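Local coordinates for protein ppBat (Bacteroides thetaiotaomicron VPI-5482, PDB 3CNE) that binds flavins such as lumichrome, riboflavin, FMN and FAD as a homodimer, and may serve as a flavin store rather than a protease, at residues C16-Y21 against M49-D54; V91-V96 against A114-F119. All coordinates share one frame; numbering follows the deposited sequence.

Interaction 1 (C16-Y21 against M49-D54)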
ATOM      1  N   CYS A  16      -1.750   0.705  -2.910  1.00 20.38           N
ATOM      2  CA  CYS A  16      -0.520   0.007  -3.106  1.00 21.73           C
ATOM      3  C   CYS A  16       0.557   1.023  -3.547  1.00 21.46           C
ATOM      4  O   CYS A  16       1.627   1.067  -2.949  1.00 21.87           O
ATOM      5  CB  CYS A  16      -0.669  -1.138  -4.134  1.00 22.28           C
ATOM      6  SG  CYS A  16       0.927  -1.999  -4.381  1.00 24.13           S
ATOM      7  N   GLY A  17       0.237   1.888  -4.509  1.00 20.39           N
ATOM      8  CA  GLY A  17       1.191   2.954  -4.929  1.00 20.42           C
ATOM      9  C   GLY A  17       1.524   3.908  -3.776  1.00 20.92           C
ATOM     10  O   GLY A  17       2.698   4.152  -3.471  1.00 20.06           O
ATOM     11  N   LEU A  18       0.480   4.423  -3.121  1.00 20.08           N
ATOM     12  CA  LEU A  18       0.641   5.413  -2.074  1.00 20.18           C
ATOM     13  C   LEU A  18       1.640   4.929  -1.013  1.00 20.39           C
ATOM     14  O   LEU A  18       2.627   5.598  -0.748  1.00 20.62           O
ATOM     15  CB  LEU A  18      -0.705   5.755  -1.408  1.00 19.98           C
ATOM     16  CG  LEU A  18      -0.635   6.832  -0.310  1.00 21.06           C
ATOM     17  CD1 LEU A  18      -0.068   8.171  -0.851  1.00 18.48           C
ATOM     18  CD2 LEU A  18      -1.985   7.046   0.340  1.00 18.66           C
ATOM     19  N   PHE A  19       1.365   3.765  -0.427  1.00 20.75           N
ATOM     20  CA  PHE A  19       2.157   3.268   0.675  1.00 20.99           C
ATOM     21  C   PHE A  19       3.574   2.813   0.329  1.00 21.07           C
ATOM     22  O   PHE A  19       4.453   2.853   1.180  1.00 20.32           O
ATOM     23  CB  PHE A  19       1.370   2.253   1.503  1.00 20.91           C
ATOM     24  CG  PHE A  19       0.348   2.916   2.351  1.00 22.46           C
ATOM     25  CD1 PHE A  19      -0.957   3.021   1.923  1.00 22.52           C
ATOM     26  CD2 PHE A  19       0.727   3.544   3.541  1.00 21.68           C
ATOM     27  CE1 PHE A  19      -1.926   3.668   2.709  1.00 25.13           C
ATOM     28  CE2 PHE A  19      -0.223   4.200   4.309  1.00 20.38           C
ATOM     29  CZ  PHE A  19      -1.538   4.267   3.890  1.00 22.10           C
ATOM     30  N   GLN A  20       3.788   2.388  -0.907  1.00 20.75           N
ATOM     31  CA  GLN A  20       5.167   2.210  -1.386  1.00 22.37           C
ATOM     32  C   GLN A  20       5.980   3.486  -1.197  1.00 21.87           C
ATOM     33  O   GLN A  20       7.090   3.434  -0.694  1.00 22.51           O
ATOM     34  CB  GLN A  20       5.182   1.801  -2.861  1.00 22.47           C
ATOM     35  CG  GLN A  20       4.863   0.340  -3.083  1.00 23.14           C
ATOM     36  CD  GLN A  20       5.141  -0.051  -4.515  1.00 25.78           C
ATOM     37  OE1 GLN A  20       6.308  -0.208  -4.910  1.00 25.50           O
ATOM     38  NE2 GLN A  20       4.085  -0.155  -5.321  1.00 22.27           N
ATOM     39  N   TYR A  21       5.417   4.636  -1.569  1.00 21.36           N
ATOM     40  CA  TYR A  21       6.074   5.906  -1.293  1.00 21.96           C
ATOM     41  C   TYR A  21       6.200   6.152   0.216  1.00 21.82           C
ATOM     42  O   TYR A  21       7.287   6.463   0.696  1.00 21.09           O
ATOM     43  CB  TYR A  21       5.337   7.093  -1.927  1.00 22.16           C
ATOM     44  CG  TYR A  21       5.249   7.083  -3.442  1.00 22.81           C
ATOM     45  CD1 TYR A  21       6.411   7.166  -4.228  1.00 26.12           C
ATOM     46  CD2 TYR A  21       4.009   7.057  -4.092  1.00 20.41           C
ATOM     47  CE1 TYR A  21       6.340   7.172  -5.634  1.00 25.34           C
ATOM     48  CE2 TYR A  21       3.933   7.077  -5.485  1.00 24.17           C
ATOM     49  CZ  TYR A  21       5.109   7.141  -6.246  1.00 21.30           C
ATOM     50  OH  TYR A  21       5.058   7.151  -7.621  1.00 21.32           O
HETATM   51  N   MSE A  49     -10.860   0.999   1.199  1.00 21.20           N
HETATM   52  CA  MSE A  49     -10.539   1.379   2.577  1.00 21.23           C
HETATM   53  C   MSE A  49     -10.698   2.898   2.679  1.00 21.44           C
HETATM   54  O   MSE A  49     -10.697   3.574   1.682  1.00 21.97           O
HETATM   55  CB  MSE A  49      -9.107   0.960   2.991  1.00 20.85           C
HETATM   56  CG  MSE A  49      -8.809  -0.531   2.929  1.00 20.00           C
HETATM   57 SE   MSE A  49     -10.056  -1.581   4.088  1.00 35.35          SE
HETATM   58  CE  MSE A  49     -11.135  -2.288   2.573  1.00 24.44           C
ATOM     59  N   VAL A  50     -10.789   3.415   3.886  1.00 23.07           N
ATOM     60  CA  VAL A  50     -10.821   4.843   4.117  1.00 24.54           C
ATOM     61  C   VAL A  50      -9.506   5.292   4.737  1.00 25.25           C
ATOM     62  O   VAL A  50      -9.044   4.700   5.720  1.00 26.30           O
ATOM     63  CB  VAL A  50     -12.029   5.198   5.029  1.00 25.02           C
ATOM     64  CG1 VAL A  50     -11.987   6.658   5.491  1.00 26.82           C
ATOM     65  CG2 VAL A  50     -13.334   4.901   4.298  1.00 25.74           C
ATOM     66  N   LEU A  51      -8.893   6.322   4.138  1.00 25.62           N
ATOM     67  CA  LEU A  51      -7.741   7.000   4.706  1.00 25.42           C
ATOM     68  C   LEU A  51      -8.124   8.415   5.116  1.00 24.98           C
ATOM     69  O   LEU A  51      -8.856   9.100   4.414  1.00 24.47           O
ATOM     70  CB  LEU A  51      -6.585   7.079   3.695  1.00 25.74           C
ATOM     71  CG  LEU A  51      -6.055   5.771   3.091  1.00 27.11           C
ATOM     72  CD1 LEU A  51      -5.021   6.125   2.051  1.00 26.05           C
ATOM     73  CD2 LEU A  51      -5.426   4.901   4.166  1.00 27.20           C
ATOM     74  N   ILE A  52      -7.628   8.842   6.268  1.00 25.36           N
ATOM     75  CA  ILE A  52      -7.703  10.259   6.643  1.00 25.61           C
ATOM     76  C   ILE A  52      -6.276  10.790   6.529  1.00 24.68           C
ATOM     77  O   ILE A  52      -5.383  10.378   7.267  1.00 25.86           O
ATOM     78  CB  ILE A  52      -8.325  10.465   8.030  1.00 25.66           C
ATOM     79  CG1 ILE A  52      -9.671   9.694   8.107  1.00 26.59           C
ATOM     80  CG2 ILE A  52      -8.521  11.987   8.316  1.00 26.90           C
ATOM     81  CD1 ILE A  52     -10.505   9.948   9.408  1.00 27.56           C
ATOM     82  N   VAL A  53      -6.059  11.672   5.569  1.00 23.67           N
ATOM     83  CA  VAL A  53      -4.709  12.171   5.280  1.00 22.82           C
ATOM     84  C   VAL A  53      -4.491  13.484   6.066  1.00 23.41           C
ATOM     85  O   VAL A  53      -5.280  13.775   6.964  1.00 22.52           O
ATOM     86  CB  VAL A  53      -4.437  12.279   3.770  1.00 22.67           C
ATOM     87  CG1 VAL A  53      -4.649  10.910   3.071  1.00 22.45           C
ATOM     88  CG2 VAL A  53      -5.327  13.382   3.105  1.00 22.03           C
ATOM     89  N   ASP A  54      -3.426  14.238   5.760  1.00 22.53           N
ATOM     90  CA  ASP A  54      -3.029  15.365   6.598  1.00 23.69           C
ATOM     91  C   ASP A  54      -3.822  16.637   6.315  1.00 23.32           C
ATOM     92  O   ASP A  54      -4.018  17.461   7.211  1.00 22.79           O
ATOM     93  CB  ASP A  54      -1.527  15.652   6.459  1.00 23.90           C
ATOM     94  CG  ASP A  54      -0.655  14.457   6.914  1.00 26.69           C
ATOM     95  OD1 ASP A  54      -0.983  13.853   7.967  1.00 29.38           O
ATOM     96  OD2 ASP A  54       0.317  14.110   6.209  1.00 27.79           O
TER

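Interaction 2 (V91-V96 against A114-F119)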
ATOM      1  N   VAL A  91      -9.107  21.638 -10.258  1.00 23.83           N
ATOM      2  CA  VAL A  91      -8.529  22.885 -10.769  1.00 23.93           C
ATOM      3  C   VAL A  91      -7.292  23.215  -9.933  1.00 24.75           C
ATOM      4  O   VAL A  91      -6.225  23.539 -10.477  1.00 24.30           O
ATOM      5  CB  VAL A  91      -9.561  24.035 -10.749  1.00 23.19           C
ATOM      6  CG1 VAL A  91      -8.895  25.380 -11.057  1.00 24.57           C
ATOM      7  CG2 VAL A  91     -10.751  23.749 -11.720  1.00 22.39           C
ATOM      8  N   ASP A  92      -7.424  23.108  -8.612  1.00 25.54           N
ATOM      9  CA  ASP A  92      -6.273  23.261  -7.724  1.00 26.61           C
ATOM     10  C   ASP A  92      -5.136  22.307  -8.068  1.00 26.44           C
ATOM     11  O   ASP A  92      -3.992  22.712  -8.073  1.00 27.59           O
ATOM     12  CB  ASP A  92      -6.664  23.093  -6.268  1.00 26.53           C
ATOM     13  CG  ASP A  92      -7.623  24.169  -5.784  1.00 30.23           C
ATOM     14  OD1 ASP A  92      -7.734  25.237  -6.451  1.00 29.94           O
ATOM     15  OD2 ASP A  92      -8.273  23.939  -4.731  1.00 29.25           O
ATOM     16  N   LEU A  93      -5.447  21.046  -8.354  1.00 27.17           N
ATOM     17  CA  LEU A  93      -4.425  20.078  -8.781  1.00 26.95           C
ATOM     18  C   LEU A  93      -3.514  20.598  -9.915  1.00 26.86           C
ATOM     19  O   LEU A  93      -2.297  20.500  -9.831  1.00 24.60           O
ATOM     20  CB  LEU A  93      -5.078  18.761  -9.227  1.00 27.24           C
ATOM     21  CG  LEU A  93      -4.088  17.636  -9.555  1.00 27.20           C
ATOM     22  CD1 LEU A  93      -3.178  17.334  -8.372  1.00 26.94           C
ATOM     23  CD2 LEU A  93      -4.825  16.367  -9.961  1.00 27.10           C
HETATM   24  N   MSE A  94      -4.140  21.098 -10.977  1.00 27.64           N
HETATM   25  CA  MSE A  94      -3.444  21.645 -12.136  1.00 28.78           C
HETATM   26  C   MSE A  94      -2.569  22.816 -11.737  1.00 28.55           C
HETATM   27  O   MSE A  94      -1.410  22.904 -12.153  1.00 28.29           O
HETATM   28  CB  MSE A  94      -4.441  22.089 -13.207  1.00 29.68           C
HETATM   29  CG  MSE A  94      -5.220  20.945 -13.832  1.00 32.14           C
HETATM   30 SE   MSE A  94      -4.086  19.777 -14.937  1.00 43.18          SE
HETATM   31  CE  MSE A  94      -3.458  18.464 -13.614  1.00 33.14           C
ATOM     32  N   GLU A  95      -3.135  23.709 -10.931  1.00 28.81           N
ATOM     33  CA  GLU A  95      -2.427  24.865 -10.420  1.00 29.71           C
ATOM     34  C   GLU A  95      -1.175  24.443  -9.642  1.00 28.39           C
ATOM     35  O   GLU A  95      -0.064  24.929  -9.891  1.00 27.03           O
ATOM     36  CB  GLU A  95      -3.341  25.679  -9.498  1.00 30.14           C
ATOM     37  CG  GLU A  95      -2.797  27.078  -9.252  1.00 33.20           C
ATOM     38  CD  GLU A  95      -3.539  27.858  -8.177  1.00 34.00           C
ATOM     39  OE1 GLU A  95      -4.801  27.918  -8.231  1.00 37.05           O
ATOM     40  OE2 GLU A  95      -2.829  28.436  -7.296  1.00 39.37           O
ATOM     41  N   VAL A  96      -1.373  23.533  -8.704  1.00 26.64           N
ATOM     42  CA  VAL A  96      -0.294  23.079  -7.825  1.00 25.82           C
ATOM     43  C   VAL A  96       0.799  22.351  -8.589  1.00 24.81           C
ATOM     44  O   VAL A  96       1.976  22.519  -8.299  1.00 25.80           O
ATOM     45  CB  VAL A  96      -0.840  22.211  -6.665  1.00 25.90           C
ATOM     46  CG1 VAL A  96       0.278  21.410  -6.022  1.00 24.69           C
ATOM     47  CG2 VAL A  96      -1.565  23.107  -5.613  1.00 24.84           C
ATOM     48  N   ALA A 114       2.253  10.921 -14.991  1.00 28.04           N
ATOM     49  CA  ALA A 114       2.972  11.651 -16.045  1.00 28.69           C
ATOM     50  C   ALA A 114       1.988  12.435 -16.928  1.00 29.73           C
ATOM     51  O   ALA A 114       2.332  13.501 -17.476  1.00 29.14           O
ATOM     52  CB  ALA A 114       3.774  10.694 -16.901  1.00 28.30           C
HETATM   53  N   MSE A 115       0.771  11.908 -17.060  1.00 30.44           N
HETATM   54  CA  MSE A 115      -0.253  12.579 -17.864  1.00 33.77           C
HETATM   55  C   MSE A 115      -0.759  13.824 -17.148  1.00 31.34           C
HETATM   56  O   MSE A 115      -0.928  14.875 -17.764  1.00 30.62           O
HETATM   57  CB  MSE A 115      -1.394  11.634 -18.180  1.00 33.28           C
HETATM   58  CG  MSE A 115      -2.428  12.217 -19.139  1.00 36.66           C
HETATM   59 SE   MSE A 115      -4.028  11.097 -19.186  1.00 44.68          SE
HETATM   60  CE  MSE A 115      -4.779  11.331 -17.378  1.00 39.02           C
HETATM   61  N   MSE A 116      -0.974  13.704 -15.839  1.00 30.87           N
HETATM   62  CA  MSE A 116      -1.362  14.863 -15.028  1.00 30.08           C
HETATM   63  C   MSE A 116      -0.298  15.969 -15.159  1.00 28.75           C
HETATM   64  O   MSE A 116      -0.621  17.150 -15.303  1.00 27.21           O
HETATM   65  CB  MSE A 116      -1.580  14.449 -13.570  1.00 30.61           C
HETATM   66  CG  MSE A 116      -2.725  13.442 -13.400  1.00 34.09           C
HETATM   67 SE   MSE A 116      -4.457  14.276 -13.855  1.00 45.08          SE
HETATM   68  CE  MSE A 116      -4.625  15.351 -12.298  1.00 40.77           C
ATOM     69  N   PHE A 117       0.971  15.567 -15.094  1.00 27.91           N
ATOM     70  CA  PHE A 117       2.083  16.480 -15.314  1.00 27.64           C
ATOM     71  C   PHE A 117       2.007  17.096 -16.715  1.00 27.53           C
ATOM     72  O   PHE A 117       2.091  18.318 -16.849  1.00 28.10           O
ATOM     73  CB  PHE A 117       3.444  15.768 -15.096  1.00 27.10           C
ATOM     74  CG  PHE A 117       3.692  15.294 -13.672  1.00 25.42           C
ATOM     75  CD1 PHE A 117       2.993  15.830 -12.593  1.00 25.06           C
ATOM     76  CD2 PHE A 117       4.673  14.328 -13.416  1.00 25.97           C
ATOM     77  CE1 PHE A 117       3.263  15.393 -11.258  1.00 26.22           C
ATOM     78  CE2 PHE A 117       4.947  13.891 -12.102  1.00 26.26           C
ATOM     79  CZ  PHE A 117       4.229  14.423 -11.026  1.00 24.65           C
ATOM     80  N   ASP A 118       1.818  16.255 -17.739  1.00 27.70           N
ATOM     81  CA  ASP A 118       1.785  16.696 -19.126  1.00 28.43           C
ATOM     82  C   ASP A 118       0.747  17.780 -19.359  1.00 28.66           C
ATOM     83  O   ASP A 118       1.030  18.768 -20.045  1.00 27.50           O
ATOM     84  CB  ASP A 118       1.541  15.525 -20.094  1.00 29.26           C
ATOM     85  CG  ASP A 118       1.360  15.992 -21.573  1.00 32.62           C
ATOM     86  OD1 ASP A 118       0.928  17.134 -21.822  1.00 39.21           O
ATOM     87  OD2 ASP A 118       1.624  15.233 -22.515  1.00 34.51           O
ATOM     88  N   PHE A 119      -0.438  17.595 -18.773  1.00 28.53           N
ATOM     89  CA  PHE A 119      -1.556  18.528 -18.926  1.00 28.87           C
ATOM     90  C   PHE A 119      -1.145  19.954 -18.604  1.00 28.59           C
ATOM     91  O   PHE A 119      -1.684  20.910 -19.172  1.00 29.05           O
ATOM     92  CB  PHE A 119      -2.737  18.127 -18.018  1.00 29.58           C
ATOM     93  CG  PHE A 119      -3.511  16.915 -18.487  1.00 29.02           C
ATOM     94  CD1 PHE A 119      -3.331  16.388 -19.752  1.00 31.40           C
ATOM     95  CD2 PHE A 119      -4.483  16.349 -17.661  1.00 30.93           C
ATOM     96  CE1 PHE A 119      -4.071  15.290 -20.181  1.00 32.61           C
ATOM     97  CE2 PHE A 119      -5.226  15.261 -18.066  1.00 31.04           C
ATOM     98  CZ  PHE A 119      -5.030  14.727 -19.331  1.00 31.86           C
TER

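Interaction 1 (C16-Y21 against M49-D54)
L51 sets the forked end of its side chain against L18 and F19 of helix 15-27. CD1 of L51 meets CD2 of L18 tip to tip at 3.6 Å. Both methyls of L51 reach the edge of the F19 ring, CD2 coming nearest, in the ring plane and 3.9 Å from CZ of F19. Branched leucine suits this place because a single side chain can serve two neighbours. L18 extends to the meeting point because its CG stands anti to the backbone N (chi1 -178°), and F19 likewise comes from the helix to face L51. The touch is carbon on carbon, so its gain comes from burial. Were L51 cut back to an alanine, the L18 methyl and the F19 edge would probably lose their partner, with a gap between strand and helix. Outside this first shell, L51 is held through its backbone by I43 of strand 42-44, and L18 rests on S73 of strand 69-73. The F19 ring meets F19 of the second subunit with the planes nearly parallel, and strand 50-52 pairs antiparallel with a strand of that subunit, so the contact sits at the dimer interface, linking helix 15-27 to a small sheet that continues into the partner.

Interaction 2 (V91-V96 against A114-F119)
Two selenomethionines, M94 and M116, meet through their terminal methyl groups, CE to CE at 3.6 Å, where helices 88-102 and 113-119 cross. The short segments pass at -79°, nearly perpendicular, with 9.8 Å between their axes, and this steep crossing limits the meeting to a few side chains near M94 and M116. Among the apolar contacts, M94 and M116 lie across each other at about a right angle. The M94 chain is bent at both chi2 (-69°) and chi3, which brings its end nearer to the other helix than its CB direction alone would suggest. Also apolar is the approach of M94 SE to F119 CB, 3.7 Å away, with the selenium near the plane of the F119 ring and at its edge. L93 points at M116 from the same helix turn as M94, although the modelled spacing of their ends is too short to be trusted in detail. A second kind of contact joins side chain to backbone, M94 CE lying 3.6 Å from the carbonyl O of M116. L93 and M116 both reach F72 of strand 69-73, which ties the helix pair to the central sheet. Chemically, the contact is largely dispersion, with partial burial and no directional bond across it; the flexible, unbranched methionine skeleton suits such a place, since it can bend to fit a steep helix crossing.

Interaction 1 closes before interaction 2 opens along the chain, and the two lie on opposite sides of the chain's centre, their own centres 20 Å apart and their nearest atoms about 8 Å apart. What they share is strand 69-73 of the central, mostly parallel sheet, on which both contacts lean at successive positions. Both belong to the one DJ-1/PfpI-type domain. Their surroundings differ, however. Segments 16-21 and 49-54 face the second subunit, whereas no other chain of the dimer touches 91-96 or 114-119, which pack inside one subunit near zinc ligand C74. One contact thus lies at the dimer interface, the other within the subunit.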